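Local coordinates for 2-C-methyl-D-erythritol 4-phosphate cytidylyltransferase (Anaerococcus prevotii, PDB 4KT7), which probably transfers a cytidylyl group from CTP to 2-C-methyl-D-erythritol 4-phosphate, releasing diphosphate, in the DXP pathway of isoprenoid biosynthesis, at residues P168-D172 with D192-F197; T46-E52 with A116-L122; A137-K141 with H210-S214. All coordinates share one frame. Residue numbers count along the deposited sequence, not the author numbering.

Interaction 1. Residues P168-D172 with D192-F197; sequences PQAFD and DDSQLF
An Asx turn leading into a short helix packs against a central strand of the GT-A-type nucleotidyltransferase sheet. Residues 168-172 are extended, entered through the cis peptide bond before Pro168, and bond through their backbone to strands 105-110 and 133-139, each antiparallel to it. Gln169 and Phe171 point to one face, where 192-197 lies; Pro168 and Ala170 turn to helix 118-127 on the other. The closest CA atoms, Gln169 and Ser194, are 8.0 Å apart, so side chains bridge the gap.

Polar links come first. With chi1 m and chi2 t, Gln169 reaches out so that NE2 donates to Asp192 OD2 at 2.9 Å. Asp192 OD2 also accepts from Ser194 N (3.0 Å), closing the Asx turn, and from Ser194 OG (2.6 Å). Lys145 of the second subunit pairs with Asp192 OD1 and bonds Ser194 OG, tying the turn to the dimer; Asp193 OD1 is held by Arg88 and Tyr180.

Apolar contact centres on Phe171 (chi1 m), whose CD1 lies 3.9 Å from Phe197 CE1 and CZ 4.1 Å from Asp193 CB. Residues 193-195 take helical angles, bringing Phe197 round to the strand.

A water completes the joint, donating to Gln169 OE1 at 2.9 Å and accepting from Asp193 N at 2.8 Å.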
ATOM      1  N   PRO A 168      -2.421   5.251  15.128  1.00 18.45           N
ATOM      2  CA  PRO A 168      -3.286   6.306  15.685  1.00 13.49           C
ATOM      3  C   PRO A 168      -3.268   7.657  14.975  1.00 16.91           C
ATOM      4  O   PRO A 168      -2.413   7.956  14.124  1.00 16.25           O
ATOM      5  CB  PRO A 168      -2.741   6.483  17.104  1.00 20.03           C
ATOM      6  CG  PRO A 168      -1.289   6.173  16.962  1.00 15.65           C
ATOM      7  CD  PRO A 168      -1.249   4.998  15.989  1.00 15.44           C
ATOM      8  N   GLN A 169      -4.276   8.449  15.323  1.00 14.73           N
ATOM      9  CA  GLN A 169      -4.379   9.848  14.967  1.00 14.55           C
ATOM     10  C   GLN A 169      -4.760  10.510  16.289  1.00 18.85           C
ATOM     11  O   GLN A 169      -5.252   9.828  17.178  1.00 17.33           O
ATOM     12  CB  GLN A 169      -5.511  10.040  13.950  1.00 13.27           C
ATOM     13  CG  GLN A 169      -5.309   9.329  12.622  1.00 25.69           C
ATOM     14  CD  GLN A 169      -6.328   9.771  11.579  1.00 23.18           C
ATOM     15  OE1 GLN A 169      -7.430  10.213  11.914  1.00 19.27           O
ATOM     16  NE2 GLN A 169      -5.955   9.678  10.316  1.00 16.11           N
ATOM     17  N   ALA A 170      -4.545  11.813  16.443  1.00 12.29           N
ATOM     18  CA  ALA A 170      -4.991  12.470  17.677  1.00 12.10           C
ATOM     19  C   ALA A 170      -5.267  13.957  17.454  1.00 17.77           C
ATOM     20  O   ALA A 170      -4.705  14.561  16.536  1.00 20.67           O
ATOM     21  CB  ALA A 170      -3.947  12.270  18.797  1.00 13.87           C
ATOM     22  N   PHE A 171      -6.125  14.540  18.296  1.00 14.40           N
ATOM     23  CA  PHE A 171      -6.636  15.905  18.085  1.00 15.80           C
ATOM     24  C   PHE A 171      -6.929  16.599  19.395  1.00 23.18           C
ATOM     25  O   PHE A 171      -7.144  15.936  20.417  1.00 16.60           O
ATOM     26  CB  PHE A 171      -7.960  15.874  17.293  1.00 12.53           C
ATOM     27  CG  PHE A 171      -7.911  15.008  16.094  1.00 17.11           C
ATOM     28  CD1 PHE A 171      -7.479  15.510  14.874  1.00 16.82           C
ATOM     29  CD2 PHE A 171      -8.248  13.671  16.185  1.00 15.88           C
ATOM     30  CE1 PHE A 171      -7.396  14.682  13.768  1.00 19.93           C
ATOM     31  CE2 PHE A 171      -8.178  12.845  15.070  1.00 13.67           C
ATOM     32  CZ  PHE A 171      -7.740  13.355  13.873  1.00 11.69           C
ATOM     33  N   ASP A 172      -6.956  17.930  19.337  1.00 24.22           N
ATOM     34  CA  ASP A 172      -7.620  18.776  20.333  1.00 22.52           C
ATOM     35  C   ASP A 172      -9.066  18.294  20.416  1.00 22.07           C
ATOM     36  O   ASP A 172      -9.741  18.157  19.386  1.00 16.99           O
ATOM     37  CB  ASP A 172      -7.541  20.249  19.880  1.00 21.24           C
ATOM     38  CG  ASP A 172      -8.184  21.218  20.867  1.00 22.22           C
ATOM     39  OD1 ASP A 172      -9.417  21.381  20.820  1.00 26.19           O
ATOM     40  OD2 ASP A 172      -7.469  21.849  21.671  1.00 25.94           O
ATOM     41  N   ASP A 192     -10.928   9.852   6.218  1.00 20.52           N
ATOM     42  CA  ASP A 192     -10.535   9.676   7.613  1.00 21.51           C
ATOM     43  C   ASP A 192     -10.834  10.958   8.359  1.00 18.65           C
ATOM     44  O   ASP A 192     -11.188  11.965   7.734  1.00 25.15           O
ATOM     45  CB  ASP A 192      -9.044   9.369   7.715  1.00 17.68           C
ATOM     46  CG  ASP A 192      -8.185  10.572   7.390  1.00 18.21           C
ATOM     47  OD1 ASP A 192      -8.202  11.030   6.216  1.00 23.76           O
ATOM     48  OD2 ASP A 192      -7.477  11.065   8.299  1.00 21.20           O
ATOM     49  N   ASP A 193     -10.686  10.942   9.683  1.00 14.62           N
ATOM     50  CA  ASP A 193     -11.091  12.101  10.474  1.00 23.74           C
ATOM     51  C   ASP A 193     -10.280  13.340  10.145  1.00 21.29           C
ATOM     52  O   ASP A 193     -10.790  14.451  10.248  1.00 22.69           O
ATOM     53  CB  ASP A 193     -10.985  11.833  11.981  1.00 16.39           C
ATOM     54  CG  ASP A 193     -11.871  10.697  12.440  1.00 29.62           C
ATOM     55  OD1 ASP A 193     -12.958  10.505  11.850  1.00 27.42           O
ATOM     56  OD2 ASP A 193     -11.486  10.004  13.409  1.00 31.91           O
ATOM     57  N   SER A 194      -9.010  13.171   9.780  1.00 18.51           N
ATOM     58  CA  SER A 194      -8.185  14.359   9.554  1.00 17.90           C
ATOM     59  C   SER A 194      -8.577  15.096   8.280  1.00 21.69           C
ATOM     60  O   SER A 194      -8.257  16.274   8.132  1.00 24.44           O
ATOM     61  CB  SER A 194      -6.689  14.031   9.531  1.00 14.00           C
ATOM     62  OG  SER A 194      -6.331  13.402   8.311  1.00 16.05           O
ATOM     63  N   GLN A 195      -9.291  14.430   7.372  1.00 16.77           N
ATOM     64  CA  GLN A 195      -9.740  15.115   6.152  1.00 14.98           C
ATOM     65  C   GLN A 195     -10.827  16.136   6.496  1.00 23.96           C
ATOM     66  O   GLN A 195     -11.114  17.053   5.708  1.00 19.31           O
ATOM     67  CB  GLN A 195     -10.236  14.131   5.080  1.00 16.09           C
ATOM     68  CG  GLN A 195     -10.455  14.801   3.708  1.00 22.08           C
ATOM     69  CD  GLN A 195     -10.924  13.835   2.644  1.00 28.99           C
ATOM     70  OE1 GLN A 195     -11.556  12.820   2.947  1.00 36.55           O
ATOM     71  NE2 GLN A 195     -10.613  14.143   1.384  1.00 21.12           N
ATOM     72  N   LEU A 196     -11.412  16.006   7.687  1.00 17.58           N
ATOM     73  CA  LEU A 196     -12.387  16.998   8.135  1.00 19.07           C
ATOM     74  C   LEU A 196     -11.764  18.396   8.088  1.00 23.04           C
ATOM     75  O   LEU A 196     -12.440  19.390   7.818  1.00 25.16           O
ATOM     76  CB  LEU A 196     -12.885  16.669   9.545  1.00 16.30           C
ATOM     77  CG  LEU A 196     -13.801  15.437   9.638  1.00 18.80           C
ATOM     78  CD1 LEU A 196     -14.207  15.175  11.094  1.00 15.84           C
ATOM     79  CD2 LEU A 196     -15.042  15.624   8.787  1.00 22.08           C
ATOM     80  N   PHE A 197     -10.457  18.463   8.303  1.00 19.92           N
ATOM     81  CA  PHE A 197      -9.778  19.745   8.333  1.00 19.01           C
ATOM     82  C   PHE A 197      -9.767  20.423   6.982  1.00 17.86           C
ATOM     83  O   PHE A 197      -9.766  21.651   6.901  1.00 25.36           O
ATOM     84  CB  PHE A 197      -8.376  19.592   8.922  1.00 14.94           C
ATOM     85  CG  PHE A 197      -8.390  19.421  10.407  1.00 27.07           C
ATOM     86  CD1 PHE A 197      -8.846  18.238  10.977  1.00 29.57           C
ATOM     87  CD2 PHE A 197      -7.982  20.446  11.240  1.00 36.40           C
ATOM     88  CE1 PHE A 197      -8.887  18.092  12.356  1.00 21.45           C
ATOM     89  CE2 PHE A 197      -8.015  20.293  12.616  1.00 39.40           C
ATOM     90  CZ  PHE A 197      -8.481  19.115  13.167  1.00 31.57           C
TER
HETATM   91  O   HOH W   1      -9.701   8.670  10.999  1.00 35.27           O

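Interaction 2. Residues T46-E52 with A116-L122; sequences TVSRVKE and ASEELFL
This is a side-chain contact between the C-terminal end of helix 39-48, with the loop that follows it, and the N-terminal part of helix 118-127 with the residues leading into it, on one flank of the central sheet of the Rossmann-like cytidylyltransferase fold. The segments come closest at Thr46 and Glu118, whose CA atoms are 6.1 Å apart. The backbone is helical at Thr46 and Val47; Val50 turns extended (phi/psi -89/100). Across from them Ser117 is the N-cap, its OG accepting from Leu120 N at 3.1 Å while also bonding Glu212.

The apolar pairs run along the joint. Val47 CG2 meets Phe121 CZ at 3.9 Å; Val50, chi1 t, lays CG2 4.2 Å from Phe121 CB and 3.6 Å from Glu118 CG, and CG1 3.9 Å from Leu122 CD2. Thr46 CG2 lies 3.9 Å from Phe121 CE2. Two methyls also approach oxygens in van der Waals contact: Thr46 CG2 is 3.5 Å from Ala116 O, and Leu122 CD2 3.2 Å from Glu52 OE1. Farther in, Phe121 (chi1 m) rests on Leu107 and Pro168 and meets the His109 ring edge-to-face.

Toward solvent, Glu118, with chi1 and chi2 both t, accepts hydrogen bonds from Arg49 NE and Arg49 NH1 at OE1, each 3.0 Å, a salt bridge at the guanidinium edge, near its plane. One water accepts from Thr46 OG1 (2.6 Å) and donates to Ala116 O (2.5 Å).

Association therefore rests on side chains and water: a charged pair on the exposed side borders buried Val47, Val50 and Phe121, with Leu122 at the margin.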
ATOM      1  N   THR A  46      -1.342  -3.223  24.388  1.00 37.40           N
ATOM      2  CA  THR A  46      -0.412  -2.132  24.123  1.00 34.06           C
ATOM      3  C   THR A  46      -0.924  -0.784  24.640  1.00 29.98           C
ATOM      4  O   THR A  46      -0.184  -0.072  25.321  1.00 28.93           O
ATOM      5  CB  THR A  46      -0.024  -2.024  22.631  1.00 36.78           C
ATOM      6  OG1 THR A  46       0.684  -3.210  22.234  1.00 30.21           O
ATOM      7  CG2 THR A  46       0.871  -0.801  22.401  1.00 26.89           C
ATOM      8  N   VAL A  47      -2.170  -0.430  24.328  1.00 26.94           N
ATOM      9  CA  VAL A  47      -2.700   0.880  24.719  1.00 24.47           C
ATOM     10  C   VAL A  47      -2.781   1.038  26.236  1.00 25.75           C
ATOM     11  O   VAL A  47      -2.525   2.116  26.769  1.00 27.18           O
ATOM     12  CB  VAL A  47      -4.090   1.162  24.113  1.00 28.14           C
ATOM     13  CG1 VAL A  47      -4.574   2.533  24.540  1.00 21.72           C
ATOM     14  CG2 VAL A  47      -4.037   1.103  22.606  1.00 21.67           C
ATOM     15  N   SER A  48      -3.117  -0.034  26.944  1.00 27.27           N
ATOM     16  CA  SER A  48      -3.268   0.082  28.391  1.00 35.90           C
ATOM     17  C   SER A  48      -1.921   0.277  29.091  1.00 37.63           C
ATOM     18  O   SER A  48      -1.882   0.677  30.255  1.00 39.10           O
ATOM     19  CB  SER A  48      -4.040  -1.108  28.971  1.00 30.11           C
ATOM     20  OG  SER A  48      -3.292  -2.296  28.832  1.00 42.81           O
ATOM     21  N   ARG A  49      -0.820   0.010  28.379  1.00 30.56           N
ATOM     22  CA  ARG A  49       0.535   0.266  28.902  1.00 32.15           C
ATOM     23  C   ARG A  49       0.973   1.732  28.762  1.00 41.37           C
ATOM     24  O   ARG A  49       2.002   2.122  29.308  1.00 38.23           O
ATOM     25  CB  ARG A  49       1.591  -0.630  28.222  1.00 37.41           C
ATOM     26  CG  ARG A  49       1.433  -2.134  28.453  1.00 48.70           C
ATOM     27  CD  ARG A  49       2.748  -2.885  28.189  1.00 59.96           C
ATOM     28  NE  ARG A  49       3.474  -2.336  27.042  1.00 68.86           N
ATOM     29  CZ  ARG A  49       3.411  -2.820  25.804  1.00 71.60           C
ATOM     30  NH1 ARG A  49       4.107  -2.242  24.830  1.00 66.21           N
ATOM     31  NH2 ARG A  49       2.659  -3.882  25.537  1.00 77.13           N
ATOM     32  N   VAL A  50       0.206   2.534  28.026  1.00 33.43           N
ATOM     33  CA  VAL A  50       0.527   3.957  27.854  1.00 31.76           C
ATOM     34  C   VAL A  50      -0.111   4.809  28.950  1.00 38.38           C
ATOM     35  O   VAL A  50      -1.297   5.143  28.881  1.00 38.64           O
ATOM     36  CB  VAL A  50       0.080   4.479  26.479  1.00 32.06           C
ATOM     37  CG1 VAL A  50       0.420   5.956  26.329  1.00 26.29           C
ATOM     38  CG2 VAL A  50       0.750   3.674  25.379  1.00 36.82           C
ATOM     39  N   LYS A  51       0.689   5.159  29.954  1.00 38.73           N
ATOM     40  CA  LYS A  51       0.191   5.812  31.157  1.00 40.51           C
ATOM     41  C   LYS A  51      -0.163   7.275  30.933  1.00 32.12           C
ATOM     42  O   LYS A  51      -0.862   7.878  31.746  1.00 31.85           O
ATOM     43  CB  LYS A  51       1.212   5.681  32.293  1.00 50.37           C
ATOM     44  CG  LYS A  51       1.694   4.253  32.554  1.00 59.68           C
ATOM     45  CD  LYS A  51       0.653   3.415  33.282  1.00 61.56           C
ATOM     46  CE  LYS A  51      -0.079   2.487  32.327  1.00 63.30           C
ATOM     47  NZ  LYS A  51      -0.900   1.471  33.052  1.00 65.50           N
ATOM     48  N   GLU A  52       0.311   7.842  29.826  1.00 29.47           N
ATOM     49  CA  GLU A  52      -0.063   9.205  29.440  1.00 28.63           C
ATOM     50  C   GLU A  52      -1.550   9.280  29.097  1.00 30.95           C
ATOM     51  O   GLU A  52      -2.193  10.323  29.255  1.00 32.05           O
ATOM     52  CB  GLU A  52       0.784   9.678  28.251  1.00 28.95           C
ATOM     53  CG  GLU A  52       2.222  10.096  28.618  1.00 39.87           C
ATOM     54  CD  GLU A  52       3.145   8.920  28.924  1.00 43.73           C
ATOM     55  OE1 GLU A  52       2.816   7.761  28.570  1.00 40.92           O
ATOM     56  OE2 GLU A  52       4.215   9.154  29.525  1.00 55.55           O
ATOM     57  N   ALA A 116       0.851  -1.648  16.335  1.00 27.10           N
ATOM     58  CA  ALA A 116       1.375  -0.305  16.638  1.00 25.39           C
ATOM     59  C   ALA A 116       2.129  -0.359  17.967  1.00 27.23           C
ATOM     60  O   ALA A 116       1.605  -0.845  18.962  1.00 28.23           O
ATOM     61  CB  ALA A 116       0.241   0.739  16.684  1.00 16.71           C
ATOM     62  N   SER A 117       3.384   0.083  17.974  1.00 22.75           N
ATOM     63  CA  SER A 117       4.195  -0.026  19.180  1.00 23.88           C
ATOM     64  C   SER A 117       3.739   1.037  20.148  1.00 23.63           C
ATOM     65  O   SER A 117       3.080   1.999  19.758  1.00 24.85           O
ATOM     66  CB  SER A 117       5.672   0.213  18.864  1.00 21.53           C
ATOM     67  OG  SER A 117       5.840   1.554  18.398  1.00 24.92           O
ATOM     68  N   GLU A 118       4.091   0.857  21.411  1.00 19.04           N
ATOM     69  CA  GLU A 118       3.843   1.871  22.430  1.00 20.37           C
ATOM     70  C   GLU A 118       4.517   3.203  22.067  1.00 23.79           C
ATOM     71  O   GLU A 118       3.953   4.279  22.278  1.00 24.92           O
ATOM     72  CB  GLU A 118       4.358   1.343  23.764  1.00 28.35           C
ATOM     73  CG  GLU A 118       4.040   2.187  24.969  1.00 42.20           C
ATOM     74  CD  GLU A 118       4.644   1.596  26.227  1.00 52.93           C
ATOM     75  OE1 GLU A 118       4.632   0.346  26.350  1.00 54.97           O
ATOM     76  OE2 GLU A 118       5.139   2.372  27.080  1.00 52.76           O
ATOM     77  N   GLU A 119       5.716   3.127  21.492  1.00 21.47           N
ATOM     78  CA  GLU A 119       6.445   4.318  21.061  1.00 24.17           C
ATOM     79  C   GLU A 119       5.690   5.136  20.017  1.00 25.32           C
ATOM     80  O   GLU A 119       5.782   6.366  19.991  1.00 25.38           O
ATOM     81  CB  GLU A 119       7.813   3.924  20.507  1.00 34.70           C
ATOM     82  CG  GLU A 119       8.732   5.088  20.246  1.00 46.42           C
ATOM     83  CD  GLU A 119       9.781   4.783  19.187  1.00 61.02           C
ATOM     84  OE1 GLU A 119       9.489   4.001  18.250  1.00 56.38           O
ATOM     85  OE2 GLU A 119      10.900   5.335  19.289  1.00 72.51           O
ATOM     86  N   LEU A 120       4.935   4.469  19.150  1.00 19.08           N
ATOM     87  CA  LEU A 120       4.176   5.179  18.138  1.00 16.53           C
ATOM     88  C   LEU A 120       3.050   5.980  18.772  1.00 22.33           C
ATOM     89  O   LEU A 120       2.746   7.104  18.340  1.00 20.53           O
ATOM     90  CB  LEU A 120       3.606   4.196  17.113  1.00 19.64           C
ATOM     91  CG  LEU A 120       2.838   4.808  15.952  1.00 23.21           C
ATOM     92  CD1 LEU A 120       3.744   5.750  15.181  1.00 24.54           C
ATOM     93  CD2 LEU A 120       2.267   3.719  15.027  1.00 16.60           C
ATOM     94  N   PHE A 121       2.407   5.401  19.785  1.00 19.38           N
ATOM     95  CA  PHE A 121       1.380   6.139  20.525  1.00 18.17           C
ATOM     96  C   PHE A 121       1.952   7.339  21.266  1.00 20.04           C
ATOM     97  O   PHE A 121       1.344   8.408  21.278  1.00 24.97           O
ATOM     98  CB  PHE A 121       0.667   5.222  21.519  1.00 21.60           C
ATOM     99  CG  PHE A 121      -0.228   4.203  20.858  1.00 19.76           C
ATOM    100  CD1 PHE A 121      -1.504   4.550  20.444  1.00 18.78           C
ATOM    101  CD2 PHE A 121       0.212   2.900  20.654  1.00 22.70           C
ATOM    102  CE1 PHE A 121      -2.343   3.602  19.835  1.00 18.01           C
ATOM    103  CE2 PHE A 121      -0.611   1.961  20.049  1.00 23.11           C
ATOM    104  CZ  PHE A 121      -1.889   2.318  19.639  1.00 22.41           C
ATOM    105  N   LEU A 122       3.111   7.159  21.896  1.00 19.76           N
ATOM    106  CA  LEU A 122       3.782   8.263  22.587  1.00 17.88           C
ATOM    107  C   LEU A 122       4.188   9.366  21.610  1.00 20.66           C
ATOM    108  O   LEU A 122       4.038  10.555  21.904  1.00 21.76           O
ATOM    109  CB  LEU A 122       5.016   7.753  23.327  1.00 21.64           C
ATOM    110  CG  LEU A 122       4.750   6.810  24.511  1.00 33.55           C
ATOM    111  CD1 LEU A 122       6.052   6.317  25.148  1.00 34.15           C
ATOM    112  CD2 LEU A 122       3.888   7.511  25.551  1.00 32.75           C
TER
HETATM  113  O   HOH W   2       0.960  -3.195  19.627  1.00 39.17           O
HETATM  114  O   HOH W   3       5.191  -1.936  21.756  1.00 32.48           O

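Interaction 3. Residues A137-K141 with H210-S214; sequences ATKSK and HGEYS
Strand 133-139 and strand 206-210 run parallel, and here their last bridge opens into two loops. Ala137 bridges His210 with CA atoms 5.5 Å apart; the touching parts, 137-141 and 210-213, run 50° apart end to end. Ala137 O accepts from Gly211 N at 2.8 Å, nearly straight (162°), and His210 CA makes a CA-H...O contact to Ala137 O at 3.5 Å. On the other edge Thr138, and Ser140 just past the strand, bond through their backbones to Asn164 and Val162.

Past the bridge, several backbone groups find side-chain or water partners. Tyr213, chi1 m, carries its OH back to donate to Lys139 O at 2.6 Å. Lys139 N donates to a water at 3.1 Å, which is also hydrogen-bonded to His210 ND1 at 3.2 Å. His210 O is taken by Lys123 NZ, and Glu212 O by Gln166 NE2. The Glu212 carboxylate turns from this contact to Ser117 OG.

The Tyr213 ring is held on both faces. Thr138 (chi1 p) places CG2 4.2 Å from the ring centroid, 10° off the normal, as a CH-pi contact; this methyl also meets Gly211 C at 3.5 Å. Over the opposite face the extended Lys141 side chain brings CE to 3.9 Å from the ring centroid, another CH-pi contact, and NZ to 4.4 Å, a cation-pi interaction.

His210 also packs on Met151 of the second subunit, so the site borders the dimer interface. The whole is a parallel strand pair running out into loops in the mixed sheet of the IspD-type (GT-A clan) cytidylyltransferase fold.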
ATOM      1  N   ALA A 137       1.549   8.077   9.408  1.00 23.17           N
ATOM      2  CA  ALA A 137       1.538   7.728   7.985  1.00 13.79           C
ATOM      3  C   ALA A 137       2.914   7.217   7.596  1.00 19.38           C
ATOM      4  O   ALA A 137       3.886   7.471   8.314  1.00 19.65           O
ATOM      5  CB  ALA A 137       1.145   8.964   7.128  1.00  9.79           C
ATOM      6  N   THR A 138       2.994   6.483   6.477  1.00 16.19           N
ATOM      7  CA  THR A 138       4.278   5.938   6.017  1.00 15.14           C
ATOM      8  C   THR A 138       4.474   6.237   4.542  1.00 20.84           C
ATOM      9  O   THR A 138       3.512   6.176   3.760  1.00 17.63           O
ATOM     10  CB  THR A 138       4.389   4.416   6.200  1.00 19.93           C
ATOM     11  OG1 THR A 138       3.258   3.767   5.594  1.00 22.27           O
ATOM     12  CG2 THR A 138       4.515   4.035   7.694  1.00 20.16           C
ATOM     13  N   LYS A 139       5.711   6.560   4.163  1.00 21.25           N
ATOM     14  CA  LYS A 139       5.991   6.857   2.771  1.00 24.92           C
ATOM     15  C   LYS A 139       5.609   5.640   1.946  1.00 22.64           C
ATOM     16  O   LYS A 139       5.922   4.503   2.322  1.00 19.87           O
ATOM     17  CB  LYS A 139       7.458   7.196   2.541  1.00 23.00           C
ATOM     18  CG  LYS A 139       7.731   7.613   1.097  1.00 25.99           C
ATOM     19  CD  LYS A 139       9.207   7.946   0.888  1.00 32.15           C
ATOM     20  CE  LYS A 139       9.521   9.344   1.410  1.00 36.31           C
ATOM     21  NZ  LYS A 139      10.991   9.516   1.583  1.00 44.63           N
ATOM     22  N   SER A 140       4.896   5.861   0.849  1.00 18.63           N
ATOM     23  CA  SER A 140       4.425   4.729   0.068  1.00 15.96           C
ATOM     24  C   SER A 140       5.605   4.061  -0.598  1.00 23.77           C
ATOM     25  O   SER A 140       6.412   4.716  -1.284  1.00 23.14           O
ATOM     26  CB  SER A 140       3.402   5.165  -0.989  1.00 23.02           C
ATOM     27  OG  SER A 140       3.085   4.064  -1.827  1.00 25.33           O
ATOM     28  N   LYS A 141       5.723   2.762  -0.359  1.00 19.75           N
ATOM     29  CA  LYS A 141       6.710   1.950  -1.036  1.00 29.02           C
ATOM     30  C   LYS A 141       6.281   1.588  -2.455  1.00 28.84           C
ATOM     31  O   LYS A 141       7.125   1.353  -3.300  1.00 30.15           O
ATOM     32  CB  LYS A 141       6.988   0.676  -0.234  1.00 22.93           C
ATOM     33  CG  LYS A 141       7.929   0.878   0.932  1.00 28.51           C
ATOM     34  CD  LYS A 141       8.267  -0.478   1.591  1.00 29.38           C
ATOM     35  CE  LYS A 141       9.198  -0.295   2.787  1.00 37.68           C
ATOM     36  NZ  LYS A 141       9.499  -1.563   3.524  1.00 42.37           N
ATOM     37  N   HIS A 210       5.794   9.782  11.469  1.00 20.53           N
ATOM     38  CA  HIS A 210       6.180   8.540  10.797  1.00 22.80           C
ATOM     39  C   HIS A 210       5.597   7.331  11.521  1.00 30.57           C
ATOM     40  O   HIS A 210       5.826   7.127  12.724  1.00 21.60           O
ATOM     41  CB  HIS A 210       7.702   8.393  10.709  1.00 29.72           C
ATOM     42  CG  HIS A 210       8.349   9.360   9.765  1.00 38.85           C
ATOM     43  ND1 HIS A 210       8.202   9.274   8.396  1.00 43.70           N
ATOM     44  CD2 HIS A 210       9.157  10.424   9.993  1.00 38.45           C
ATOM     45  CE1 HIS A 210       8.883  10.253   7.822  1.00 46.13           C
ATOM     46  NE2 HIS A 210       9.471  10.962   8.767  1.00 43.59           N
ATOM     47  N   GLY A 211       4.837   6.530  10.783  1.00 27.30           N
ATOM     48  CA  GLY A 211       4.262   5.321  11.330  1.00 25.67           C
ATOM     49  C   GLY A 211       5.172   4.124  11.124  1.00 26.46           C
ATOM     50  O   GLY A 211       6.380   4.254  10.878  1.00 23.12           O
ATOM     51  N   GLU A 212       4.588   2.943  11.225  1.00 24.62           N
ATOM     52  CA  GLU A 212       5.347   1.719  11.141  1.00 23.92           C
ATOM     53  C   GLU A 212       4.796   0.887   9.999  1.00 26.23           C
ATOM     54  O   GLU A 212       3.586   0.772   9.855  1.00 25.96           O
ATOM     55  CB  GLU A 212       5.278   0.982  12.487  1.00 21.19           C
ATOM     56  CG  GLU A 212       6.143   1.663  13.567  1.00 28.27           C
ATOM     57  CD  GLU A 212       5.753   1.313  15.005  1.00 29.16           C
ATOM     58  OE1 GLU A 212       4.787   0.538  15.213  1.00 28.75           O
ATOM     59  OE2 GLU A 212       6.408   1.840  15.937  1.00 25.87           O
ATOM     60  N   TYR A 213       5.683   0.327   9.173  1.00 22.13           N
ATOM     61  CA  TYR A 213       5.229  -0.495   8.061  1.00 26.39           C
ATOM     62  C   TYR A 213       4.570  -1.762   8.593  1.00 27.88           C
ATOM     63  O   TYR A 213       3.654  -2.297   7.979  1.00 30.30           O
ATOM     64  CB  TYR A 213       6.380  -0.813   7.087  1.00 28.63           C
ATOM     65  CG  TYR A 213       6.762   0.388   6.248  1.00 32.03           C
ATOM     66  CD1 TYR A 213       5.935   0.827   5.224  1.00 23.25           C
ATOM     67  CD2 TYR A 213       7.941   1.094   6.493  1.00 28.63           C
ATOM     68  CE1 TYR A 213       6.265   1.951   4.457  1.00 29.94           C
ATOM     69  CE2 TYR A 213       8.282   2.219   5.732  1.00 26.23           C
ATOM     70  CZ  TYR A 213       7.444   2.632   4.712  1.00 29.54           C
ATOM     71  OH  TYR A 213       7.783   3.732   3.958  1.00 31.60           O
ATOM     72  N   SER A 214       5.035  -2.220   9.749  1.00 22.87           N
ATOM     73  CA  SER A 214       4.455  -3.390  10.400  1.00 29.70           C
ATOM     74  C   SER A 214       3.042  -3.154  10.954  1.00 27.26           C
ATOM     75  O   SER A 214       2.340  -4.108  11.270  1.00 34.15           O
ATOM     76  CB  SER A 214       5.373  -3.868  11.531  1.00 32.58           C
ATOM     77  OG  SER A 214       5.672  -2.791  12.414  1.00 32.54           O
TER
HETATM   78  O   HOH W   4       7.678   6.752   6.548  1.00 27.43           O

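In the fold
From the N terminus, helix 39-48 leads into the first contact made along the chain, interaction 2, which closes a loop of 63 residues at the start of helix 118-127. Strand 133-139 follows and opens interaction 3, completed where strand 206-210 ends. Within that long excursion strand 168-172 starts interaction 1, which both opens and closes before 210-214 is reached. Interaction 2 therefore stands in series with the other two, while interaction 1 is enclosed by interaction 3. In space, Pro168 packs on Leu120 and Phe121, joining interactions 1 and 2, and Ser117 with Glu212 joins 2 and 3. Interactions 1 and 3 do not touch but lie on neighbouring strands, 168-172 and 133-139, of the same sheet.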